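Local structure of fumarate lyase (Mesorhizobium sp., 3C8T) at residues 145-148 with 153-156. The protein belongs to the fumarate lyase superfamily, largely helical proteins of which four copies assemble here into a tetramer. Residues are numbered along the deposited sequence; the frame is centred on the assembly and turned at random.
Sequences PMAG and QHAL
The methyl of A147 sits squarely over one face of the H154 imidazole, a CH-pi contact with CB 3.6 Å from the ring centroid and almost directly over its centre. All five ring atoms lie at nearly the same distance from that carbon, the nearest being H154 CD2 and NE2, each 3.7 Å from A147 CB. The ring reaches this place because CG of H154 stands anti to its own carbonyl carbon (chi1 -76°), which lays the imidazole beside the backbone N and across the A147 methyl. I364 of the same chain touches both side chains, while NE2 of H154 is hydrogen-bonded to E259 of the third subunit, a bond that probably helps fix the rotation of the ring. Two backbone hydrogen bonds link the two segments at G148: its N donates to O of L156 over 2.8 Å with a bent N-H...O angle of 134°, and its O accepts from N of A155, also 2.8 Å away but straighter at 156°. CA of H154 adds a CA-H...O contact to G148 O at 3.6 Å. Strands 145-150 and 153-155 form a beta hairpin in a predominantly helical chain; 145-150 is the middle strand of a small antiparallel sheet, and the backbone of M146 is hydrogen-bonded to V158 on 157-159, the strand flanking it on its other side. The chain bends sharply at L156, whose CB points away from 145-148 and whose side chain touches Y428. CB of A155 comes within 3.7 Å of G148 O, and both A155 and L156 pack on S194 of the second subunit.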
loop_
_atom_site.group_PDB
_atom_site.type_symbol
_atom_site.label_atom_id
_atom_site.label_comp_id
_atom_site.label_asym_id
_atom_site.label_seq_id
_atom_site.Cartn_x
_atom_site.Cartn_y
_atom_site.Cartn_z
ATOM N N PRO A 145 13.310 -37.141 5.239
ATOM C CA PRO A 145 12.853 -36.881 3.863
ATOM C C PRO A 145 11.371 -36.489 3.790
ATOM O O PRO A 145 10.560 -36.860 4.657
ATOM C CB PRO A 145 13.091 -38.203 3.134
ATOM C CG PRO A 145 13.290 -39.244 4.206
ATOM C CD PRO A 145 13.377 -38.585 5.540
ATOM N N MET A 146 11.049 -35.709 2.770
ATOM C CA MET A 146 9.691 -35.221 2.513
ATOM C C MET A 146 9.608 -34.792 1.036
ATOM O O MET A 146 10.636 -34.637 0.376
ATOM C CB MET A 146 9.329 -34.045 3.450
ATOM C CG MET A 146 10.083 -32.697 3.195
ATOM S SD MET A 146 9.544 -31.437 4.407
ATOM C CE MET A 146 7.836 -31.135 3.896
ATOM N N ALA A 147 8.400 -34.584 0.527
ATOM C CA ALA A 147 8.249 -34.027 -0.825
ATOM C C ALA A 147 8.604 -32.518 -0.841
ATOM O O ALA A 147 8.072 -31.745 -0.031
ATOM C CB ALA A 147 6.832 -34.270 -1.319
ATOM N N GLY A 148 9.540 -32.124 -1.722
ATOM C CA GLY A 148 9.670 -30.755 -2.203
ATOM C C GLY A 148 8.427 -30.353 -2.990
ATOM O O GLY A 148 7.875 -31.172 -3.733
ATOM N N GLN A 153 2.748 -28.569 -5.599
ATOM C CA GLN A 153 2.752 -29.918 -6.166
ATOM C C GLN A 153 4.113 -30.604 -6.054
ATOM O O GLN A 153 5.146 -29.939 -6.045
ATOM C CB GLN A 153 2.289 -29.860 -7.631
ATOM C CG GLN A 153 0.781 -29.634 -7.724
ATOM C CD GLN A 153 0.333 -29.268 -9.103
ATOM O OE1 GLN A 153 0.804 -29.834 -10.090
ATOM N NE2 GLN A 153 -0.588 -28.295 -9.194
ATOM N N HIS A 154 4.100 -31.937 -5.982
ATOM C CA HIS A 154 5.306 -32.687 -5.699
ATOM C C HIS A 154 6.342 -32.397 -6.787
ATOM O O HIS A 154 6.032 -32.423 -7.988
ATOM C CB HIS A 154 4.975 -34.180 -5.556
ATOM C CG HIS A 154 4.319 -34.533 -4.244
ATOM N ND1 HIS A 154 4.204 -35.833 -3.784
ATOM C CD2 HIS A 154 3.728 -33.759 -3.305
ATOM C CE1 HIS A 154 3.567 -35.843 -2.620
ATOM N NE2 HIS A 154 3.243 -34.597 -2.323
ATOM N N ALA A 155 7.551 -32.035 -6.363
ATOM C CA ALA A 155 8.616 -31.716 -7.324
ATOM C C ALA A 155 9.733 -32.776 -7.258
ATOM O O ALA A 155 9.735 -33.695 -8.080
ATOM C CB ALA A 155 9.146 -30.286 -7.098
ATOM N N LEU A 156 10.644 -32.672 -6.285
ATOM C CA LEU A 156 11.617 -33.723 -6.005
ATOM C C LEU A 156 11.673 -33.895 -4.499
ATOM O O LEU A 156 11.138 -33.052 -3.764
ATOM C CB LEU A 156 13.014 -33.365 -6.527
ATOM C CG LEU A 156 13.325 -33.268 -8.031
ATOM C CD1 LEU A 156 14.750 -32.842 -8.241
ATOM C CD2 LEU A 156 13.062 -34.590 -8.812
#